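Local coordinates for protein ATP-dependent DNA ligase (Mycobacterium tuberculosis, PDB 6NHZ) that uses ATP to seal breaks in double-stranded DNA and probably works with Ku in the non-homologous end joining of double-strand breaks, at residues T17-K22 / D149-F154; M31-R36 / G161-I166; R103-A108 / S139-E144; I166-D171 / A181-D186. The protein carries 1 engineered substitution. All coordinates share one frame; numbering follows the deposited sequence.

Interaction 1 (T17-K22 / D149-F154)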
# COMPACT_ATOMS: atom_id res chain seq x y z
N THR A 17 -8.08 4.32 16.07
CA THR A 17 -8.66 3.02 16.41
C THR A 17 -10.12 2.97 15.98
O THR A 17 -10.91 3.83 16.36
CB THR A 17 -8.55 2.78 17.92
OG1 THR A 17 -7.17 2.62 18.27
CG2 THR A 17 -9.35 1.56 18.34
N VAL A 18 -10.49 1.92 15.23
CA VAL A 18 -11.89 1.80 14.77
C VAL A 18 -12.76 0.90 15.64
O VAL A 18 -14.00 0.95 15.50
CB VAL A 18 -11.98 1.31 13.30
CG1 VAL A 18 -11.17 2.21 12.38
CG2 VAL A 18 -11.49 -0.13 13.18
N ALA A 19 -12.18 0.12 16.56
CA ALA A 19 -12.94 -0.92 17.26
C ALA A 19 -14.15 -0.38 18.01
O ALA A 19 -15.14 -1.10 18.18
CB ALA A 19 -12.02 -1.66 18.24
N GLY A 20 -14.10 0.86 18.49
CA GLY A 20 -15.22 1.40 19.22
C GLY A 20 -16.23 2.15 18.40
O GLY A 20 -17.20 2.68 18.95
N LEU A 21 -16.04 2.23 17.08
CA LEU A 21 -16.98 2.96 16.24
C LEU A 21 -18.16 2.07 15.85
O LEU A 21 -18.06 0.84 15.83
CB LEU A 21 -16.28 3.48 14.99
CG LEU A 21 -14.99 4.28 15.23
CD1 LEU A 21 -14.33 4.62 13.92
CD2 LEU A 21 -15.28 5.55 16.02
N LYS A 22 -19.28 2.71 15.52
CA LYS A 22 -20.53 2.04 15.19
C LYS A 22 -20.83 2.18 13.71
O LYS A 22 -20.58 3.24 13.12
CB LYS A 22 -21.68 2.63 16.01
CG LYS A 22 -21.50 2.51 17.52
CD LYS A 22 -21.54 1.06 17.96
CE LYS A 22 -21.48 0.91 19.48
NZ LYS A 22 -20.09 0.73 20.00
N ASP A 149 -20.21 -3.66 13.62
CA ASP A 149 -19.62 -2.44 14.16
C ASP A 149 -18.09 -2.57 14.05
O ASP A 149 -17.56 -3.51 13.45
CB ASP A 149 -20.11 -2.17 15.58
CG ASP A 149 -21.60 -1.78 15.64
OD1 ASP A 149 -22.31 -2.25 16.56
OD2 ASP A 149 -22.07 -1.02 14.76
N GLY A 150 -17.37 -1.61 14.66
CA GLY A 150 -15.95 -1.46 14.38
C GLY A 150 -15.12 -2.67 14.73
O GLY A 150 -14.25 -3.09 13.97
N ALA A 151 -15.34 -3.24 15.92
CA ALA A 151 -14.51 -4.36 16.32
C ALA A 151 -14.73 -5.57 15.41
O ALA A 151 -13.79 -6.31 15.11
CB ALA A 151 -14.78 -4.71 17.78
N GLN A 152 -15.96 -5.75 14.93
CA GLN A 152 -16.26 -6.90 14.07
C GLN A 152 -15.64 -6.72 12.69
O GLN A 152 -15.05 -7.66 12.14
CB GLN A 152 -17.77 -7.11 13.97
CG GLN A 152 -18.42 -7.68 15.24
CD GLN A 152 -18.38 -6.72 16.42
OE1 GLN A 152 -18.60 -5.50 16.26
NE2 GLN A 152 -18.07 -7.25 17.60
N ALA A 153 -15.76 -5.51 12.12
CA ALA A 153 -15.15 -5.21 10.83
C ALA A 153 -13.63 -5.34 10.89
O ALA A 153 -13.00 -5.86 9.96
CB ALA A 153 -15.55 -3.80 10.38
N PHE A 154 -13.03 -4.88 11.98
CA PHE A 154 -11.58 -5.00 12.13
C PHE A 154 -11.14 -6.45 12.21
O PHE A 154 -10.14 -6.84 11.60
CB PHE A 154 -11.15 -4.21 13.37
CG PHE A 154 -9.69 -3.88 13.42
CD1 PHE A 154 -8.90 -4.36 14.47
CD2 PHE A 154 -9.10 -3.07 12.45
CE1 PHE A 154 -7.55 -4.04 14.55
CE2 PHE A 154 -7.75 -2.75 12.53
CZ PHE A 154 -6.97 -3.25 13.58

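Interaction 2 (M31-R36 / G161-I166). Engineered in segment 31-36: Met31 (natural residue Lys). With ATP (adenosine-5'-triphosphate), chain B.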
# COMPACT_ATOMS: atom_id res chain seq x y z
N MET A 31 -8.70 -1.97 4.04
CA MET A 31 -7.54 -1.17 3.65
C MET A 31 -6.71 -1.97 2.65
O MET A 31 -6.24 -3.07 2.98
CB MET A 31 -6.70 -0.79 4.88
CG MET A 31 -5.45 -0.00 4.53
SD MET A 31 -4.35 0.24 6.00
CE MET A 31 -5.41 1.22 7.06
N TRP A 32 -6.54 -1.43 1.44
CA TRP A 32 -5.94 -2.11 0.29
C TRP A 32 -4.51 -1.64 0.11
O TRP A 32 -4.26 -0.45 -0.12
CB TRP A 32 -6.76 -1.86 -0.99
CG TRP A 32 -8.25 -1.99 -0.79
CD1 TRP A 32 -9.21 -1.07 -1.07
CD2 TRP A 32 -8.93 -3.10 -0.19
NE1 TRP A 32 -10.45 -1.54 -0.70
CE2 TRP A 32 -10.30 -2.79 -0.15
CE3 TRP A 32 -8.51 -4.34 0.32
CZ2 TRP A 32 -11.25 -3.67 0.36
CZ3 TRP A 32 -9.46 -5.21 0.83
CH2 TRP A 32 -10.81 -4.87 0.85
N ASP A 33 -3.55 -2.57 0.22
CA ASP A 33 -2.15 -2.21 0.05
C ASP A 33 -1.85 -2.20 -1.44
O ASP A 33 -1.47 -3.22 -2.01
CB ASP A 33 -1.23 -3.17 0.79
CG ASP A 33 0.14 -2.57 1.06
OD1 ASP A 33 0.40 -1.43 0.62
OD2 ASP A 33 0.96 -3.24 1.71
N GLY A 34 -2.03 -1.05 -2.07
CA GLY A 34 -1.75 -0.90 -3.49
C GLY A 34 -1.24 0.48 -3.78
O GLY A 34 -0.50 1.06 -2.97
N TYR A 35 -1.62 1.02 -4.93
CA TYR A 35 -1.28 2.37 -5.35
C TYR A 35 -2.57 3.19 -5.40
O TYR A 35 -3.54 2.78 -6.04
CB TYR A 35 -0.60 2.34 -6.72
CG TYR A 35 0.02 3.62 -7.23
CD1 TYR A 35 -0.58 4.32 -8.29
CD2 TYR A 35 1.22 4.11 -6.72
CE1 TYR A 35 -0.02 5.47 -8.80
CE2 TYR A 35 1.78 5.28 -7.23
CZ TYR A 35 1.15 5.95 -8.27
OH TYR A 35 1.69 7.10 -8.80
N ARG A 36 -2.58 4.33 -4.71
CA ARG A 36 -3.75 5.20 -4.71
C ARG A 36 -3.92 5.87 -6.08
O ARG A 36 -2.96 6.41 -6.64
CB ARG A 36 -3.60 6.25 -3.61
CG ARG A 36 -4.81 7.17 -3.42
CD ARG A 36 -5.96 6.43 -2.77
NE ARG A 36 -7.07 7.33 -2.49
CZ ARG A 36 -7.13 8.12 -1.42
NH1 ARG A 36 -6.12 8.10 -0.55
NH2 ARG A 36 -8.17 8.92 -1.23
N GLY A 161 -6.67 -11.21 6.07
CA GLY A 161 -5.30 -10.81 5.84
C GLY A 161 -5.16 -9.45 5.21
O GLY A 161 -4.08 -9.12 4.70
N TRP A 162 -6.22 -8.64 5.22
CA TRP A 162 -6.08 -7.31 4.67
C TRP A 162 -5.22 -6.46 5.61
O TRP A 162 -4.88 -6.87 6.73
CB TRP A 162 -7.45 -6.68 4.43
CG TRP A 162 -8.29 -7.45 3.41
CD1 TRP A 162 -7.84 -8.30 2.43
CD2 TRP A 162 -9.71 -7.45 3.31
NE1 TRP A 162 -8.90 -8.82 1.72
CE2 TRP A 162 -10.06 -8.31 2.24
CE3 TRP A 162 -10.73 -6.80 4.01
CZ2 TRP A 162 -11.38 -8.53 1.87
CZ3 TRP A 162 -12.04 -7.03 3.63
CH2 TRP A 162 -12.36 -7.88 2.56
N GLU A 163 -4.85 -5.28 5.13
CA GLU A 163 -3.88 -4.44 5.84
C GLU A 163 -4.47 -3.81 7.10
O GLU A 163 -3.72 -3.48 8.04
CB GLU A 163 -3.41 -3.36 4.86
CG GLU A 163 -2.19 -2.60 5.26
CD GLU A 163 -1.75 -1.64 4.17
OE1 GLU A 163 -2.58 -1.28 3.31
OE2 GLU A 163 -0.56 -1.26 4.18
N GLY A 164 -5.78 -3.65 7.14
CA GLY A 164 -6.44 -2.91 8.20
C GLY A 164 -7.83 -2.52 7.73
O GLY A 164 -8.38 -3.12 6.79
N VAL A 165 -8.39 -1.51 8.40
CA VAL A 165 -9.70 -0.94 8.07
C VAL A 165 -9.54 0.56 7.93
O VAL A 165 -8.78 1.19 8.67
CB VAL A 165 -10.75 -1.26 9.16
CG1 VAL A 165 -12.01 -0.37 8.99
CG2 VAL A 165 -11.11 -2.74 9.19
N ILE A 166 -10.29 1.16 7.02
CA ILE A 166 -10.50 2.60 7.05
C ILE A 166 -11.99 2.86 7.28
O ILE A 166 -12.84 2.43 6.47
CB ILE A 166 -9.99 3.30 5.78
CG1 ILE A 166 -8.51 2.93 5.56
CG2 ILE A 166 -10.19 4.82 5.90
CD1 ILE A 166 -7.77 3.94 4.71
PG ATP B . -0.60 8.18 4.04
O1G ATP B . -1.89 8.24 4.82
O2G ATP B . 0.12 9.49 3.99
O3G ATP B . -0.72 7.51 2.69
PB ATP B . 0.99 5.80 4.56
O1B ATP B . 1.77 5.37 5.78
O2B ATP B . 1.58 5.75 3.18
O3B ATP B . 0.43 7.28 4.91
PA ATP B . -0.87 3.94 5.65
O1A ATP B . -0.68 4.55 7.02
O2A ATP B . -0.37 2.55 5.36
O3A ATP B . -0.36 4.94 4.51
O5' ATP B . -2.44 3.98 5.23
C5' ATP B . -2.86 3.11 4.19
C4' ATP B . -2.75 3.82 2.84
O4' ATP B . -3.52 3.15 1.83
C3' ATP B . -3.30 5.22 2.90
O3' ATP B . -2.61 5.99 1.92
C2' ATP B . -4.71 5.06 2.40
O2' ATP B . -5.18 6.32 1.90
C1' ATP B . -4.57 3.99 1.32
N9 ATP B . -5.81 3.18 1.29
C8 ATP B . -5.87 1.84 1.28
N7 ATP B . -7.15 1.40 1.27
C5 ATP B . -7.94 2.49 1.29
C6 ATP B . -9.39 2.76 1.28
N6 ATP B . -10.30 1.76 1.29
N1 ATP B . -9.78 4.05 1.29
C2 ATP B . -8.92 5.08 1.30
N3 ATP B . -7.58 4.91 1.30
C4 ATP B . -7.05 3.66 1.30

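Interaction 3 (R103-A108 / S139-E144)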
# COMPACT_ATOMS: atom_id res chain seq x y z
N ARG A 103 -1.49 -8.82 -13.61
CA ARG A 103 -2.87 -8.35 -13.57
C ARG A 103 -3.01 -7.23 -12.55
O ARG A 103 -2.88 -7.46 -11.34
CB ARG A 103 -3.83 -9.49 -13.22
CG ARG A 103 -5.29 -9.04 -13.15
CD ARG A 103 -6.23 -10.03 -13.79
NE ARG A 103 -7.54 -10.10 -13.13
CZ ARG A 103 -8.62 -9.45 -13.56
NH1 ARG A 103 -8.50 -8.67 -14.62
NH2 ARG A 103 -9.79 -9.55 -12.94
N VAL A 104 -3.31 -6.03 -13.03
CA VAL A 104 -3.61 -4.90 -12.16
C VAL A 104 -5.12 -4.73 -12.13
O VAL A 104 -5.77 -4.74 -13.17
CB VAL A 104 -2.91 -3.62 -12.65
CG1 VAL A 104 -3.25 -2.41 -11.75
CG2 VAL A 104 -1.42 -3.84 -12.74
N GLU A 105 -5.68 -4.62 -10.93
CA GLU A 105 -7.09 -4.33 -10.74
C GLU A 105 -7.23 -2.95 -10.12
O GLU A 105 -6.37 -2.52 -9.36
CB GLU A 105 -7.78 -5.35 -9.85
CG GLU A 105 -7.73 -6.79 -10.35
CD GLU A 105 -8.61 -7.72 -9.54
OE1 GLU A 105 -9.77 -7.35 -9.27
OE2 GLU A 105 -8.12 -8.79 -9.14
N PHE A 106 -8.33 -2.26 -10.43
CA PHE A 106 -8.68 -1.02 -9.76
C PHE A 106 -9.89 -1.27 -8.88
O PHE A 106 -10.97 -1.63 -9.38
CB PHE A 106 -8.98 0.10 -10.76
CG PHE A 106 -9.44 1.39 -10.12
CD1 PHE A 106 -8.57 2.14 -9.35
CD2 PHE A 106 -10.74 1.84 -10.28
CE1 PHE A 106 -9.00 3.34 -8.76
CE2 PHE A 106 -11.18 3.02 -9.70
CZ PHE A 106 -10.30 3.77 -8.94
N TRP A 107 -9.72 -1.10 -7.58
CA TRP A 107 -10.81 -1.31 -6.63
C TRP A 107 -11.30 0.07 -6.22
O TRP A 107 -10.56 0.83 -5.59
CB TRP A 107 -10.35 -2.12 -5.43
CG TRP A 107 -10.13 -3.56 -5.75
CD1 TRP A 107 -10.26 -4.17 -6.97
CD2 TRP A 107 -9.75 -4.59 -4.82
NE1 TRP A 107 -9.98 -5.53 -6.85
CE2 TRP A 107 -9.66 -5.80 -5.55
CE3 TRP A 107 -9.48 -4.61 -3.45
CZ2 TRP A 107 -9.31 -7.01 -4.94
CZ3 TRP A 107 -9.13 -5.81 -2.85
CH2 TRP A 107 -9.04 -6.99 -3.60
N ALA A 108 -12.52 0.42 -6.62
CA ALA A 108 -13.03 1.77 -6.44
C ALA A 108 -13.70 1.91 -5.08
O ALA A 108 -14.44 1.01 -4.66
CB ALA A 108 -14.03 2.14 -7.55
N SER A 139 -17.85 -4.55 -14.92
CA SER A 139 -16.47 -4.92 -14.60
C SER A 139 -15.79 -3.92 -13.68
O SER A 139 -14.59 -4.08 -13.41
CB SER A 139 -15.67 -5.08 -15.88
OG SER A 139 -15.62 -3.87 -16.59
N LEU A 140 -16.49 -2.89 -13.23
CA LEU A 140 -15.92 -1.94 -12.27
C LEU A 140 -16.09 -2.51 -10.87
O LEU A 140 -17.22 -2.69 -10.41
CB LEU A 140 -16.60 -0.57 -12.39
CG LEU A 140 -16.06 0.48 -11.39
CD1 LEU A 140 -14.57 0.70 -11.53
CD2 LEU A 140 -16.79 1.81 -11.53
N THR A 141 -14.98 -2.77 -10.19
CA THR A 141 -14.98 -3.47 -8.91
C THR A 141 -15.10 -2.47 -7.77
O THR A 141 -14.29 -1.54 -7.68
CB THR A 141 -13.71 -4.31 -8.79
OG1 THR A 141 -13.68 -5.31 -9.83
CG2 THR A 141 -13.62 -4.99 -7.41
N VAL A 142 -16.14 -2.62 -6.95
CA VAL A 142 -16.39 -1.76 -5.79
C VAL A 142 -16.49 -2.66 -4.56
O VAL A 142 -17.57 -3.21 -4.28
CB VAL A 142 -17.65 -0.91 -5.98
CG1 VAL A 142 -17.98 -0.12 -4.72
CG2 VAL A 142 -17.46 0.06 -7.15
N PRO A 143 -15.40 -2.88 -3.83
CA PRO A 143 -15.46 -3.75 -2.65
C PRO A 143 -16.50 -3.25 -1.68
O PRO A 143 -16.60 -2.05 -1.41
CB PRO A 143 -14.04 -3.66 -2.07
CG PRO A 143 -13.16 -3.30 -3.23
CD PRO A 143 -14.04 -2.43 -4.15
N GLU A 144 -17.32 -4.17 -1.16
CA GLU A 144 -18.37 -3.74 -0.25
C GLU A 144 -17.79 -3.33 1.10
O GLU A 144 -16.63 -3.62 1.42
CB GLU A 144 -19.39 -4.85 -0.02
CG GLU A 144 -20.22 -5.19 -1.27
CD GLU A 144 -21.07 -6.43 -1.10
OE1 GLU A 144 -21.87 -6.75 -2.01
OE2 GLU A 144 -20.95 -7.08 -0.05
O HOH W 1 -11.18 -5.68 -11.03
O HOH W 2 -12.53 -2.12 -11.35
O HOH W 3 -15.25 0.21 -2.06

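Interaction 4 (I166-D171 / A181-D186). With ATP (adenosine-5'-triphosphate), chain B.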
# COMPACT_ATOMS: atom_id res chain seq x y z
N ILE A 166 -10.29 1.16 7.02
CA ILE A 166 -10.50 2.60 7.05
C ILE A 166 -11.99 2.86 7.28
O ILE A 166 -12.84 2.43 6.47
CB ILE A 166 -9.99 3.30 5.78
CG1 ILE A 166 -8.51 2.93 5.56
CG2 ILE A 166 -10.19 4.82 5.90
CD1 ILE A 166 -7.77 3.94 4.71
N ALA A 167 -12.29 3.50 8.39
CA ALA A 167 -13.62 3.95 8.74
C ALA A 167 -13.83 5.34 8.18
O ALA A 167 -13.05 6.26 8.44
CB ALA A 167 -13.79 3.97 10.26
N LYS A 168 -14.90 5.51 7.41
CA LYS A 168 -15.22 6.81 6.83
C LYS A 168 -16.58 7.24 7.35
O LYS A 168 -17.54 6.46 7.28
CB LYS A 168 -15.20 6.72 5.30
CG LYS A 168 -13.86 6.17 4.76
CD LYS A 168 -13.80 6.10 3.24
CE LYS A 168 -12.48 5.50 2.79
NZ LYS A 168 -12.46 5.29 1.30
N ARG A 169 -16.65 8.45 7.91
CA ARG A 169 -17.90 8.87 8.53
C ARG A 169 -18.96 9.02 7.44
O ARG A 169 -18.74 9.66 6.41
CB ARG A 169 -17.74 10.18 9.32
CG ARG A 169 -18.54 10.20 10.63
CD ARG A 169 -18.33 11.53 11.45
NE ARG A 169 -18.49 12.71 10.63
CZ ARG A 169 -17.56 13.64 10.43
NH1 ARG A 169 -16.37 13.55 11.02
NH2 ARG A 169 -17.82 14.67 9.63
N ARG A 170 -20.12 8.40 7.68
CA ARG A 170 -21.16 8.34 6.66
C ARG A 170 -21.68 9.71 6.26
O ARG A 170 -22.16 9.90 5.13
CB ARG A 170 -22.30 7.45 7.16
CG ARG A 170 -21.83 5.98 7.36
CD ARG A 170 -22.98 5.04 7.73
NE ARG A 170 -22.59 3.63 7.75
CZ ARG A 170 -22.67 2.80 6.70
NH1 ARG A 170 -23.13 3.24 5.53
NH2 ARG A 170 -22.30 1.54 6.83
N ASP A 171 -21.61 10.70 7.15
CA ASP A 171 -22.10 12.01 6.76
C ASP A 171 -21.03 12.91 6.13
O ASP A 171 -21.31 14.08 5.88
CB ASP A 171 -22.74 12.72 7.96
CG ASP A 171 -21.73 13.11 9.01
OD1 ASP A 171 -22.16 13.67 10.03
OD2 ASP A 171 -20.51 12.89 8.82
N ALA A 181 -10.16 14.14 10.01
CA ALA A 181 -10.64 13.31 11.10
C ALA A 181 -11.84 12.47 10.70
O ALA A 181 -12.19 11.53 11.42
CB ALA A 181 -11.00 14.17 12.31
N SER A 182 -12.48 12.77 9.57
CA SER A 182 -13.62 11.99 9.10
C SER A 182 -13.24 10.64 8.49
O SER A 182 -14.15 9.84 8.22
CB SER A 182 -14.41 12.80 8.09
OG SER A 182 -13.57 13.22 7.04
N TRP A 183 -11.97 10.37 8.23
CA TRP A 183 -11.49 9.05 7.79
C TRP A 183 -10.48 8.56 8.82
O TRP A 183 -9.51 9.26 9.10
CB TRP A 183 -10.78 9.13 6.44
CG TRP A 183 -11.64 9.32 5.21
CD1 TRP A 183 -12.94 9.75 5.15
CD2 TRP A 183 -11.23 9.10 3.85
NE1 TRP A 183 -13.36 9.79 3.84
CE2 TRP A 183 -12.33 9.40 3.03
CE3 TRP A 183 -10.03 8.67 3.26
CZ2 TRP A 183 -12.28 9.28 1.64
CZ3 TRP A 183 -9.98 8.55 1.88
CH2 TRP A 183 -11.10 8.87 1.08
N VAL A 184 -10.68 7.36 9.36
CA VAL A 184 -9.79 6.84 10.41
C VAL A 184 -9.16 5.55 9.90
O VAL A 184 -9.88 4.61 9.55
CB VAL A 184 -10.54 6.57 11.72
CG1 VAL A 184 -9.56 6.02 12.79
CG2 VAL A 184 -11.27 7.85 12.22
N LYS A 185 -7.84 5.52 9.81
CA LYS A 185 -7.14 4.33 9.33
C LYS A 185 -6.52 3.59 10.51
O LYS A 185 -5.97 4.21 11.44
CB LYS A 185 -6.08 4.66 8.28
CG LYS A 185 -5.11 5.78 8.66
CD LYS A 185 -3.84 5.74 7.80
CE LYS A 185 -2.96 6.96 8.07
NZ LYS A 185 -1.67 6.91 7.32
N ASP A 186 -6.64 2.27 10.47
CA ASP A 186 -6.28 1.39 11.58
C ASP A 186 -5.65 0.15 10.97
O ASP A 186 -6.34 -0.66 10.35
CB ASP A 186 -7.53 1.07 12.39
CG ASP A 186 -7.23 0.42 13.71
OD1 ASP A 186 -6.06 0.06 13.96
OD2 ASP A 186 -8.20 0.26 14.49
PG ATP B . -0.60 8.18 4.04
O1G ATP B . -1.89 8.24 4.82
O2G ATP B . 0.12 9.49 3.99
O3G ATP B . -0.72 7.51 2.69
PB ATP B . 0.99 5.80 4.56
O1B ATP B . 1.77 5.37 5.78
O2B ATP B . 1.58 5.75 3.18
O3B ATP B . 0.43 7.28 4.91
PA ATP B . -0.87 3.94 5.65
O1A ATP B . -0.68 4.55 7.02
O2A ATP B . -0.37 2.55 5.36
O3A ATP B . -0.36 4.94 4.51
O5' ATP B . -2.44 3.98 5.23
C5' ATP B . -2.86 3.11 4.19
C4' ATP B . -2.75 3.82 2.84
O4' ATP B . -3.52 3.15 1.83
C3' ATP B . -3.30 5.22 2.90
O3' ATP B . -2.61 5.99 1.92
C2' ATP B . -4.71 5.06 2.40
O2' ATP B . -5.18 6.32 1.90
C1' ATP B . -4.57 3.99 1.32
N9 ATP B . -5.81 3.18 1.29
C8 ATP B . -5.87 1.84 1.28
N7 ATP B . -7.15 1.40 1.27
C5 ATP B . -7.94 2.49 1.29
C6 ATP B . -9.39 2.76 1.28
N6 ATP B . -10.30 1.76 1.29
N1 ATP B . -9.78 4.05 1.29
C2 ATP B . -8.92 5.08 1.30
N3 ATP B . -7.58 4.91 1.30
C4 ATP B . -7.05 3.66 1.30

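Interaction 1 (T17-K22 / D149-F154)
Gly150 sits against the type I turn Val18-Leu21, and the tight part of this contact is almost all backbone. Gly150 CA lies 3.3 Å from Val18 O, a CA-H...O contact, while Gly150 N donates to Leu21 O at 2.8 Å with a somewhat bent N-H...O angle of 145°. Glycine suits the place because the turn carbonyls press against the very spot where a side chain would begin. Val18 O is used twice, since it also accepts the turn-closing bond from Leu21 N. Next to this, the buried Val18 extends CG2 to Phe154 CD2 at 3.9 Å, the two side chains crossing nearly at right angles. Phe154 CG stands opposite its backbone N (chi1 -162°), which brings the ring beside the valine and on toward His188 and Val165.

The outer side is looser. Ala19 and Ala151 meet through their methyl groups, CB to CB 4.1 Å, small enough for loop and helix to lie close at the surface, and the Ala151 methyl also rests against Ala19 O. Lys22 lays CD 3.7 Å from Asp149 CG, yet its chain bends so that NZ stays 5.1 Å from Asp149 OD1, too far for a salt bridge. Asp149 holds the N-cap position of helix 150-159 without capping it by its side chain; OD2 instead takes the N-H of Ala23, the next residue of the same loop.

Leu21 O thus serves an N-H at the helix start, so loop and helix are tied chiefly through main-chain polarity, with the Lys22-Asp149 charges probably adding a weak long-range attraction.

Interaction 2 (M31-R36 / G161-I166)
Met31, engineered in place of the lysine of the KxDG nucleotidyltransferase motif, lies obliquely across Glu163, which begins the EGVIAK sequence of motif IV. Met31 CG and SD run past the carboxylate, Met31 CG 3.4 Å from Glu163 OE1, and a bend at chi3 (-64°) turns Met31 CE onto Ile166 CG1 at 3.8 Å. Backbones fix this pairing: Met31 N donates to Gly164 O at 3.0 Å, arriving from above the carbonyl plane, and Glu163 N returns a weak bond to Met31 O.

On one flank Trp32 drives its ring edge into the face of Trp162, a T-shaped stack with planes at 75° and Trp32 CZ3 only 3.4 Å from Trp162 CD2. On another, the carboxylates of Asp33 and Glu163 stack with their planes inclined, Asp33 OD2 3.5 Å from Glu163 OE2. Like charges so close suit a metal site: the side chain of Glu163 comes within about 3 Å of a bound magnesium ion, and Asp33 and Glu163 probably both belong to a manganese site. Arg295 holds Asp33 OD1 in a salt bridge.

Ile166 CD1 packs 3.5 Å from C4 of the ATP adenine, whose N7 accepts an almost straight bond from Trp32 N at 2.9 Å and 169°.

Interaction 3 (R103-A108 / S139-E144)
Trp107 turns its CG away from its own carbonyl carbon (chi1 -73°), and Thr141 swings CG2 opposite its backbone N, with the result that the two side chains run alongside each other and Thr141 CG2 touches Trp107 CD1 at 3.5 Å. The same threonine torsion (chi1 -62°) sends OG1 toward the water that bridges it to Glu105 OE1. Trp107 NE1 donates to that Glu105 OE1 at 3.0 Å, in the plane of the indole but from above the carboxylate plane, which helps to hold the ring's rotation. Pro143 crosses the indole base, its CG 3.8 Å from Trp107 CB; the compact apolar proline ring fits against the indole, its CD beside Ala108 O.

Ala108 N donates to Thr141 O at 2.8 Å, almost straight at 173°. The segments run at a steep angle to each other, and waters bridge on both sides of this single bond: one links Phe106 O to Thr141 N, another Ala108 O to Pro143 O. Ala108, with its small side chain, lets Leu140 CD1 and Val142 CG2 (4.0 Å from Ala108 CB) close over it.

This is structural packing: the 139-144 loop lies against strand 105-114, with Val142 and Leu140 reaching helix 124-135, Phe106 packing on strands 35-42 and 74-82, and Trp107 meeting Trp32 edge-to-face.

Interaction 4 (I166-D171 / A181-D186)
Lys168 stretches across the face of Trp183, and both meet the adenine of ATP. Lys168 CG sits 3.7 Å from the centroid of the Trp183 five-membered ring in a CH-pi contact, and Lys168 NZ lies 4.1 Å from that of its six-membered ring in a cation-pi contact. Fully extended beyond CG, the lysine carries Lys168 NZ to ATP N1, a hydrogen bond of 3.0 Å, while Trp183 CZ3 rests 3.7 Å from ATP C2. A long chain that is apolar along its stem and charged at its tip serves both tasks. Lys185, also extended, goes to the other end of the nucleotide: Lys185 NZ grips ATP O1A at 2.6 Å and O1G at 2.8 Å, tying together the alpha and gamma phosphates.

These groups share one face of an antiparallel strand pair in the nucleotidyltransferase domain, where the end of motif IV (EGVIAK) meets motif V (WVKDK). Between them Ile166 lies beside Lys185, Ile166 CD1 4.0 Å from Lys185 CB. On the opposite face Ala167 and Val184 form a hydrogen-bonded pair, each N-H lying in the other's carbonyl plane. Arg169 N extends the pairing to Ser182 O.

Farther out, the guanidinium of Arg169 lays a face over Ser182 CB, held by a salt bridge from Arg169 NE to Asp171 OD2 at 2.7 Å on the syn side. Glu29 makes a salt bridge with Lys168 NZ and is also hydrogen-bonded to ATP.

Overall arrangement
All four contacts lie in the nucleotidyltransferase domain. Interactions 2 and 4, centres 14 Å apart, share Ile166 and strand 164-169 and both touch ATP; Glu163, just before that strand, faces the metal, and residues on the strand meet the adenine. Interaction 1, about 11 Å from interaction 4 between centres, packs helix 150-159 and a loop against the same sheet; Val18 N bonds to Asp186 OD2, and Phe154 touches Val165. Interaction 3 lays a loop on strand 105-114 of the second sheet and reaches interaction 2 where Trp107 and Pro143 meet Trp32. Along the chain, interaction 3 is nested within 1 and 2, which cross each other, and interaction 4 follows. Interaction 2, between segments 125 residues apart, links the two sheets beside the nucleotide.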